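Local coordinates for protein RNA-dependent RNA polymerase (Farallon virus, PDB 6DX5) that is probably an RNA-directed RNA polymerase as a whole, this portion being its viral ovarian tumour (OTU) domain, a cysteine protease with deubiquitinase activity, at residues V56-W68 with T106-E120. Numbering follows the deposited sequence.
Sequences VKGTALGYARQHW and TRRGLDLYLEDATKE
An antiparallel helix pair in the helical part of the viral OTU protease domain brings Trp68 onto Leu110 and Lys57 to the carbonyls of Ala117 and Lys119. The N-to-C directions of helices 56-66 and 106-117 make 168°. Their axes approach to 10.5 Å, a gap bridged by Trp68, Leu110, Leu61 and Tyr113 among others.

At one end the Trp68 indole lies along helix 106-117. Leu110 CB sits 3.5 Å from the centroid of the five-membered ring and 3° off its normal, a CH-pi contact centred on the face, while Leu110 CD1 lies over the same face, above the benzo part, 3.6 Å from Trp68 CE3. With CG anti to the backbone N, the indole is carried across toward Gly109 and Tyr113; Trp68 CH2 meets Tyr113 CB at 3.6 Å. The two six-membered rings are inclined by 29° but slid apart, so they barely overlap. Trp68 NE1 hydrogen-bonds to Asn79 OD1 of helix 72-86, which satisfies the indole N-H, and Tyr113 OH bonds to Glu128 of helix 126-136, tying the pair to two further helices.

Midway, Ala64 CB packs obliquely on the Tyr113 ring, and Leu61 divides its branches: CD1 turns to Tyr113 and Ala117, CD2 to Thr118 CG2 at 3.8 Å. Arg65 runs across Leu114 with its aliphatic stem, and Leu114 CD2 lies over one face of the guanidinium.

Farther along 106-120, Leu114 O accepts from both Thr118 N and Thr118 OG1, which reach it from opposite faces of its carbonyl plane. The fully extended Lys57 chain carries its ammonium between two backbone carbonyls, making weak hydrogen bonds from Lys57 NZ to Lys119 O at 2.9 Å and to Ala117 O at 3.0 Å.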
ATOM      1  N   VAL A  56     -14.455  13.336 -12.745  1.00 23.10           N
ATOM      2  CA  VAL A  56     -13.918  12.636 -11.585  1.00 22.64           C
ATOM      3  C   VAL A  56     -12.423  12.925 -11.455  1.00 26.26           C
ATOM      4  O   VAL A  56     -11.920  13.243 -10.374  1.00 23.18           O
ATOM      5  CB  VAL A  56     -14.201  11.116 -11.708  1.00 22.14           C
ATOM      6  CG1 VAL A  56     -13.397  10.364 -10.636  1.00 15.13           C
ATOM      7  CG2 VAL A  56     -15.713  10.848 -11.551  1.00 16.94           C
ATOM      8  N   LYS A  57     -11.684  12.807 -12.563  1.00 18.80           N
ATOM      9  CA  LYS A  57     -10.277  13.116 -12.518  1.00 19.70           C
ATOM     10  C   LYS A  57     -10.063  14.571 -12.055  1.00 27.82           C
ATOM     11  O   LYS A  57      -9.225  14.840 -11.185  1.00 23.41           O
ATOM     12  CB  LYS A  57      -9.665  12.903 -13.894  1.00 20.21           C
ATOM     13  CG  LYS A  57      -8.143  13.174 -13.946  1.00 19.28           C
ATOM     14  CD  LYS A  57      -7.532  12.699 -15.314  1.00 21.22           C
ATOM     15  CE  LYS A  57      -5.991  12.993 -15.317  1.00 24.78           C
ATOM     16  NZ  LYS A  57      -5.258  12.774 -16.611  1.00 25.61           N
ATOM     17  N   GLY A  58     -10.791  15.516 -12.669  1.00 24.85           N
ATOM     18  CA  GLY A  58     -10.675  16.926 -12.299  1.00 24.16           C
ATOM     19  C   GLY A  58     -10.997  17.148 -10.827  1.00 25.31           C
ATOM     20  O   GLY A  58     -10.374  17.973 -10.164  1.00 24.49           O
ATOM     21  N   THR A  59     -11.943  16.376 -10.283  1.00 23.35           N
ATOM     22  CA  THR A  59     -12.261  16.478  -8.866  1.00 20.18           C
ATOM     23  C   THR A  59     -11.075  16.063  -8.017  1.00 23.78           C
ATOM     24  O   THR A  59     -10.686  16.777  -7.085  1.00 29.19           O
ATOM     25  CB  THR A  59     -13.493  15.642  -8.567  1.00 22.36           C
ATOM     26  OG1 THR A  59     -14.555  16.155  -9.385  1.00 29.47           O
ATOM     27  CG2 THR A  59     -13.885  15.699  -7.056  1.00 18.90           C
ATOM     28  N   ALA A  60     -10.451  14.944  -8.368  1.00 22.11           N
ATOM     29  CA  ALA A  60      -9.340  14.434  -7.589  1.00 18.55           C
ATOM     30  C   ALA A  60      -8.180  15.407  -7.614  1.00 18.72           C
ATOM     31  O   ALA A  60      -7.645  15.767  -6.565  1.00 23.70           O
ATOM     32  CB  ALA A  60      -8.899  13.063  -8.123  1.00 16.55           C
ATOM     33  N   LEU A  61      -7.824  15.906  -8.795  1.00 22.13           N
ATOM     34  CA  LEU A  61      -6.665  16.792  -8.892  1.00 24.60           C
ATOM     35  C   LEU A  61      -6.958  18.167  -8.277  1.00 28.08           C
ATOM     36  O   LEU A  61      -6.060  18.795  -7.677  1.00 23.67           O
ATOM     37  CB  LEU A  61      -6.236  16.954 -10.342  1.00 27.50           C
ATOM     38  CG  LEU A  61      -5.313  15.894 -10.967  1.00 32.01           C
ATOM     39  CD1 LEU A  61      -5.711  14.495 -10.588  1.00 34.87           C
ATOM     40  CD2 LEU A  61      -5.330  16.034 -12.490  1.00 31.79           C
ATOM     41  N   GLY A  62      -8.181  18.679  -8.428  1.00 23.64           N
ATOM     42  CA  GLY A  62      -8.483  19.969  -7.802  1.00 27.97           C
ATOM     43  C   GLY A  62      -8.424  19.857  -6.287  1.00 30.11           C
ATOM     44  O   GLY A  62      -7.911  20.741  -5.604  1.00 28.29           O
ATOM     45  N   TYR A  63      -8.933  18.738  -5.752  1.00 29.22           N
ATOM     46  CA  TYR A  63      -8.793  18.454  -4.335  1.00 27.50           C
ATOM     47  C   TYR A  63      -7.324  18.446  -3.918  1.00 27.42           C
ATOM     48  O   TYR A  63      -6.970  18.984  -2.848  1.00 22.91           O
ATOM     49  CB  TYR A  63      -9.478  17.110  -3.990  1.00 29.01           C
ATOM     50  CG  TYR A  63      -9.287  16.733  -2.542  1.00 25.78           C
ATOM     51  CD1 TYR A  63      -8.214  15.903  -2.152  1.00 20.84           C
ATOM     52  CD2 TYR A  63     -10.102  17.276  -1.562  1.00 26.95           C
ATOM     53  CE1 TYR A  63      -7.983  15.598  -0.807  1.00 26.11           C
ATOM     54  CE2 TYR A  63      -9.881  16.985  -0.206  1.00 30.28           C
ATOM     55  CZ  TYR A  63      -8.819  16.125   0.151  1.00 31.87           C
ATOM     56  OH  TYR A  63      -8.590  15.833   1.494  1.00 35.94           O
ATOM     57  N   ALA A  64      -6.462  17.789  -4.707  1.00 21.06           N
ATOM     58  CA  ALA A  64      -5.050  17.740  -4.329  1.00 26.86           C
ATOM     59  C   ALA A  64      -4.404  19.136  -4.299  1.00 23.46           C
ATOM     60  O   ALA A  64      -3.595  19.422  -3.413  1.00 29.62           O
ATOM     61  CB  ALA A  64      -4.294  16.828  -5.275  1.00 23.69           C
ATOM     62  N   ARG A  65      -4.748  20.021  -5.245  1.00 27.95           N
ATOM     63  CA  ARG A  65      -4.199  21.383  -5.257  1.00 31.22           C
ATOM     64  C   ARG A  65      -4.529  22.115  -3.960  1.00 34.95           C
ATOM     65  O   ARG A  65      -3.727  22.892  -3.440  1.00 32.80           O
ATOM     66  CB  ARG A  65      -4.748  22.193  -6.436  1.00 36.00           C
ATOM     67  CG  ARG A  65      -4.253  21.762  -7.811  1.00 47.47           C
ATOM     68  CD  ARG A  65      -4.632  22.745  -8.964  1.00 51.40           C
ATOM     69  NE  ARG A  65      -4.393  22.101 -10.260  1.00 56.28           N
ATOM     70  CZ  ARG A  65      -5.305  21.379 -10.923  1.00 58.50           C
ATOM     71  NH1 ARG A  65      -6.543  21.252 -10.439  1.00 48.98           N
ATOM     72  NH2 ARG A  65      -4.996  20.802 -12.091  1.00 58.09           N
ATOM     73  N   GLN A  66      -5.710  21.881  -3.435  1.00 35.64           N
ATOM     74  CA  GLN A  66      -6.188  22.604  -2.274  1.00 37.00           C
ATOM     75  C   GLN A  66      -5.853  21.910  -0.951  1.00 39.67           C
ATOM     76  O   GLN A  66      -5.792  22.579   0.079  1.00 33.87           O
ATOM     77  CB  GLN A  66      -7.696  22.782  -2.456  1.00 34.38           C
ATOM     78  CG  GLN A  66      -8.330  23.820  -1.668  1.00 39.99           C
ATOM     79  CD  GLN A  66      -7.586  25.134  -1.751  1.00 45.31           C
ATOM     80  OE1 GLN A  66      -7.554  25.860  -0.762  1.00 47.67           O
ATOM     81  NE2 GLN A  66      -7.022  25.469  -2.930  1.00 44.27           N
ATOM     82  N   HIS A  67      -5.634  20.592  -0.958  1.00 29.64           N
ATOM     83  CA  HIS A  67      -5.492  19.800   0.259  1.00 34.51           C
ATOM     84  C   HIS A  67      -4.289  18.895   0.183  1.00 31.79           C
ATOM     85  O   HIS A  67      -4.329  17.737   0.602  1.00 30.52           O
ATOM     86  CB  HIS A  67      -6.746  18.980   0.529  1.00 29.99           C
ATOM     87  CG  HIS A  67      -7.978  19.810   0.613  1.00 43.97           C
ATOM     88  ND1 HIS A  67      -8.514  20.231   1.810  1.00 45.23           N
ATOM     89  CD2 HIS A  67      -8.780  20.307  -0.351  1.00 31.31           C
ATOM     90  CE1 HIS A  67      -9.601  20.946   1.577  1.00 34.64           C
ATOM     91  NE2 HIS A  67      -9.781  21.017   0.272  1.00 41.96           N
ATOM     92  N   TRP A  68      -3.198  19.418  -0.364  1.00 30.94           N
ATOM     93  CA  TRP A  68      -2.050  18.576  -0.657  1.00 34.34           C
ATOM     94  C   TRP A  68      -1.616  17.810   0.582  1.00 30.72           C
ATOM     95  O   TRP A  68      -1.292  16.623   0.500  1.00 34.43           O
ATOM     96  CB  TRP A  68      -0.912  19.431  -1.232  1.00 32.75           C
ATOM     97  CG  TRP A  68       0.323  18.619  -1.590  1.00 34.83           C
ATOM     98  CD1 TRP A  68       1.614  18.871  -1.195  1.00 33.64           C
ATOM     99  CD2 TRP A  68       0.371  17.438  -2.414  1.00 26.94           C
ATOM    100  NE1 TRP A  68       2.464  17.926  -1.720  1.00 29.30           N
ATOM    101  CE2 TRP A  68       1.726  17.040  -2.475  1.00 35.97           C
ATOM    102  CE3 TRP A  68      -0.596  16.691  -3.114  1.00 30.00           C
ATOM    103  CZ2 TRP A  68       2.154  15.911  -3.215  1.00 31.16           C
ATOM    104  CZ3 TRP A  68      -0.182  15.543  -3.852  1.00 28.51           C
ATOM    105  CH2 TRP A  68       1.182  15.178  -3.891  1.00 33.11           C
ATOM    106  N   THR A 106       7.109  20.822  -0.040  1.00 52.10           N
ATOM    107  CA  THR A 106       5.775  20.312  -0.314  1.00 49.72           C
ATOM    108  C   THR A 106       5.122  21.051  -1.475  1.00 53.29           C
ATOM    109  O   THR A 106       4.379  20.443  -2.235  1.00 50.07           O
ATOM    110  CB  THR A 106       4.913  20.370   0.944  1.00 50.66           C
ATOM    111  OG1 THR A 106       4.717  21.734   1.328  1.00 59.99           O
ATOM    112  CG2 THR A 106       5.597  19.633   2.070  1.00 51.02           C
ATOM    113  N   ARG A 107       5.424  22.331  -1.678  1.00 41.17           N
ATOM    114  CA  ARG A 107       4.928  22.999  -2.875  1.00 43.83           C
ATOM    115  C   ARG A 107       5.509  22.376  -4.140  1.00 41.59           C
ATOM    116  O   ARG A 107       4.795  22.153  -5.128  1.00 38.98           O
ATOM    117  CB  ARG A 107       5.273  24.483  -2.822  1.00 49.23           C
ATOM    118  CG  ARG A 107       4.460  25.277  -3.782  1.00 60.64           C
ATOM    119  CD  ARG A 107       4.548  26.709  -3.399  1.00 79.58           C
ATOM    120  NE  ARG A 107       4.473  26.854  -1.942  1.00 83.90           N
ATOM    121  CZ  ARG A 107       5.189  27.724  -1.249  1.00 85.77           C
ATOM    122  NH1 ARG A 107       6.052  28.515  -1.892  1.00 86.91           N
ATOM    123  NH2 ARG A 107       5.066  27.792   0.075  1.00 85.94           N
ATOM    124  N   ARG A 108       6.812  22.111  -4.141  1.00 39.06           N
ATOM    125  CA  ARG A 108       7.406  21.382  -5.256  1.00 40.94           C
ATOM    126  C   ARG A 108       6.789  19.997  -5.422  1.00 36.66           C
ATOM    127  O   ARG A 108       6.612  19.528  -6.554  1.00 37.75           O
ATOM    128  CB  ARG A 108       8.921  21.261  -5.060  1.00 40.28           C
ATOM    129  CG  ARG A 108       9.597  20.778  -6.301  1.00 48.51           C
ATOM    130  CD  ARG A 108       9.615  21.937  -7.218  1.00 69.14           C
ATOM    131  NE  ARG A 108      10.803  21.896  -8.069  1.00 94.70           N
ATOM    132  CZ  ARG A 108      12.043  22.188  -7.675  1.00 94.39           C
ATOM    133  NH1 ARG A 108      12.284  22.563  -6.406  1.00 92.81           N
ATOM    134  NH2 ARG A 108      13.046  22.102  -8.551  1.00 94.66           N
ATOM    135  N   GLY A 109       6.486  19.308  -4.309  1.00 37.51           N
ATOM    136  CA  GLY A 109       5.953  17.947  -4.407  1.00 28.41           C
ATOM    137  C   GLY A 109       4.619  17.930  -5.119  1.00 33.28           C
ATOM    138  O   GLY A 109       4.371  17.105  -6.004  1.00 32.33           O
ATOM    139  N   LEU A 110       3.748  18.866  -4.767  1.00 29.87           N
ATOM    140  CA  LEU A 110       2.459  18.958  -5.441  1.00 30.36           C
ATOM    141  C   LEU A 110       2.633  19.246  -6.922  1.00 31.49           C
ATOM    142  O   LEU A 110       1.962  18.627  -7.754  1.00 35.90           O
ATOM    143  CB  LEU A 110       1.602  20.022  -4.765  1.00 29.10           C
ATOM    144  CG  LEU A 110       0.388  20.424  -5.585  1.00 32.72           C
ATOM    145  CD1 LEU A 110      -0.587  19.259  -5.614  1.00 29.02           C
ATOM    146  CD2 LEU A 110      -0.250  21.707  -4.966  1.00 33.20           C
ATOM    147  N   ASP A 111       3.538  20.170  -7.276  1.00 36.89           N
ATOM    148  CA  ASP A 111       3.768  20.461  -8.696  1.00 38.26           C
ATOM    149  C   ASP A 111       4.291  19.233  -9.462  1.00 42.87           C
ATOM    150  O   ASP A 111       3.898  19.012 -10.616  1.00 38.48           O
ATOM    151  CB  ASP A 111       4.720  21.649  -8.874  1.00 39.10           C
ATOM    152  CG  ASP A 111       4.164  22.968  -8.280  1.00 61.86           C
ATOM    153  OD1 ASP A 111       4.993  23.773  -7.794  1.00 76.35           O
ATOM    154  OD2 ASP A 111       2.924  23.206  -8.277  1.00 65.06           O
ATOM    155  N   LEU A 112       5.175  18.427  -8.844  1.00 33.14           N
ATOM    156  CA  LEU A 112       5.597  17.196  -9.495  1.00 36.71           C
ATOM    157  C   LEU A 112       4.412  16.247  -9.691  1.00 41.23           C
ATOM    158  O   LEU A 112       4.256  15.652 -10.764  1.00 43.09           O
ATOM    159  CB  LEU A 112       6.704  16.518  -8.696  1.00 33.61           C
ATOM    160  CG  LEU A 112       8.043  17.292  -8.606  1.00 43.43           C
ATOM    161  CD1 LEU A 112       8.988  16.629  -7.610  1.00 45.53           C
ATOM    162  CD2 LEU A 112       8.715  17.448  -9.950  1.00 45.03           C
ATOM    163  N   TYR A 113       3.568  16.095  -8.667  1.00 41.45           N
ATOM    164  CA  TYR A 113       2.395  15.237  -8.798  1.00 34.96           C
ATOM    165  C   TYR A 113       1.530  15.693  -9.963  1.00 31.04           C
ATOM    166  O   TYR A 113       1.154  14.886 -10.817  1.00 27.34           O
ATOM    167  CB  TYR A 113       1.575  15.215  -7.494  1.00 32.12           C
ATOM    168  CG  TYR A 113       0.201  14.580  -7.677  1.00 32.51           C
ATOM    169  CD1 TYR A 113       0.066  13.202  -7.840  1.00 33.82           C
ATOM    170  CD2 TYR A 113      -0.946  15.356  -7.729  1.00 32.63           C
ATOM    171  CE1 TYR A 113      -1.168  12.623  -8.056  1.00 27.94           C
ATOM    172  CE2 TYR A 113      -2.196  14.780  -7.941  1.00 28.04           C
ATOM    173  CZ  TYR A 113      -2.284  13.415  -8.081  1.00 28.89           C
ATOM    174  OH  TYR A 113      -3.506  12.837  -8.291  1.00 29.34           O
ATOM    175  N   LEU A 114       1.188  16.986 -10.005  1.00 30.27           N
ATOM    176  CA  LEU A 114       0.342  17.505 -11.073  1.00 26.66           C
ATOM    177  C   LEU A 114       0.981  17.308 -12.447  1.00 35.72           C
ATOM    178  O   LEU A 114       0.275  17.039 -13.427  1.00 38.61           O
ATOM    179  CB  LEU A 114       0.052  18.996 -10.837  1.00 33.22           C
ATOM    180  CG  LEU A 114      -0.758  19.207  -9.573  1.00 32.99           C
ATOM    181  CD1 LEU A 114      -0.938  20.653  -9.294  1.00 28.12           C
ATOM    182  CD2 LEU A 114      -2.102  18.473  -9.783  1.00 32.70           C
ATOM    183  N   GLU A 115       2.307  17.451 -12.556  1.00 32.56           N
ATOM    184  CA  GLU A 115       2.956  17.228 -13.853  1.00 44.06           C
ATOM    185  C   GLU A 115       2.709  15.812 -14.375  1.00 44.92           C
ATOM    186  O   GLU A 115       2.466  15.624 -15.576  1.00 48.00           O
ATOM    187  CB  GLU A 115       4.462  17.498 -13.776  1.00 45.62           C
ATOM    188  CG  GLU A 115       4.811  18.986 -13.861  1.00 64.25           C
ATOM    189  CD  GLU A 115       6.308  19.287 -13.705  1.00 76.65           C
ATOM    190  OE1 GLU A 115       7.149  18.435 -14.079  1.00 78.89           O
ATOM    191  OE2 GLU A 115       6.630  20.387 -13.203  1.00 76.30           O
ATOM    192  N   ASP A 116       2.767  14.802 -13.495  1.00 38.43           N
ATOM    193  CA  ASP A 116       2.433  13.449 -13.931  1.00 37.48           C
ATOM    194  C   ASP A 116       0.938  13.300 -14.115  1.00 33.90           C
ATOM    195  O   ASP A 116       0.476  12.781 -15.147  1.00 35.52           O
ATOM    196  CB  ASP A 116       2.923  12.399 -12.934  1.00 44.23           C
ATOM    197  CG  ASP A 116       4.438  12.180 -12.984  1.00 54.29           C
ATOM    198  OD1 ASP A 116       5.136  12.686 -13.911  1.00 54.99           O
ATOM    199  OD2 ASP A 116       4.925  11.490 -12.058  1.00 58.24           O
ATOM    200  N   ALA A 117       0.162  13.740 -13.122  1.00 25.99           N
ATOM    201  CA  ALA A 117      -1.251  13.377 -13.080  1.00 27.34           C
ATOM    202  C   ALA A 117      -2.047  14.038 -14.193  1.00 25.66           C
ATOM    203  O   ALA A 117      -3.029  13.461 -14.671  1.00 27.24           O
ATOM    204  CB  ALA A 117      -1.849  13.732 -11.721  1.00 27.79           C
ATOM    205  N   THR A 118      -1.647  15.217 -14.646  1.00 35.73           N
ATOM    206  CA  THR A 118      -2.454  15.898 -15.643  1.00 34.54           C
ATOM    207  C   THR A 118      -2.210  15.361 -17.044  1.00 37.29           C
ATOM    208  O   THR A 118      -3.012  15.637 -17.938  1.00 44.78           O
ATOM    209  CB  THR A 118      -2.222  17.421 -15.592  1.00 38.14           C
ATOM    210  OG1 THR A 118      -0.841  17.722 -15.836  1.00 41.71           O
ATOM    211  CG2 THR A 118      -2.607  17.994 -14.239  1.00 33.35           C
ATOM    212  N   LYS A 119      -1.152  14.591 -17.261  1.00 36.63           N
ATOM    213  CA  LYS A 119      -0.946  13.951 -18.561  1.00 45.21           C
ATOM    214  C   LYS A 119      -2.147  13.087 -18.932  1.00 35.64           C
ATOM    215  O   LYS A 119      -2.775  12.473 -18.068  1.00 39.70           O
ATOM    216  CB  LYS A 119       0.301  13.062 -18.528  1.00 43.69           C
ATOM    217  CG  LYS A 119       1.596  13.750 -18.181  1.00 46.68           C
ATOM    218  CD  LYS A 119       2.414  13.939 -19.405  1.00 59.53           C
ATOM    219  CE  LYS A 119       3.904  13.962 -19.058  1.00 70.19           C
ATOM    220  NZ  LYS A 119       4.213  14.936 -17.996  1.00 67.59           N
ATOM    221  N   GLU A 120      -2.448  13.005 -20.238  1.00 45.28           N
ATOM    222  CA  GLU A 120      -3.545  12.138 -20.686  1.00 46.10           C
ATOM    223  C   GLU A 120      -3.230  10.661 -20.464  1.00 46.88           C
ATOM    224  O   GLU A 120      -4.150   9.852 -20.306  1.00 40.61           O
ATOM    225  CB  GLU A 120      -3.883  12.355 -22.167  1.00 56.05           C
ATOM    226  CG  GLU A 120      -4.138  13.785 -22.602  1.00 74.06           C
ATOM    227  CD  GLU A 120      -2.843  14.483 -23.037  1.00 94.17           C
ATOM    228  OE1 GLU A 120      -1.778  14.216 -22.412  1.00 98.45           O
ATOM    229  OE2 GLU A 120      -2.880  15.306 -23.990  1.00 97.12           O
TER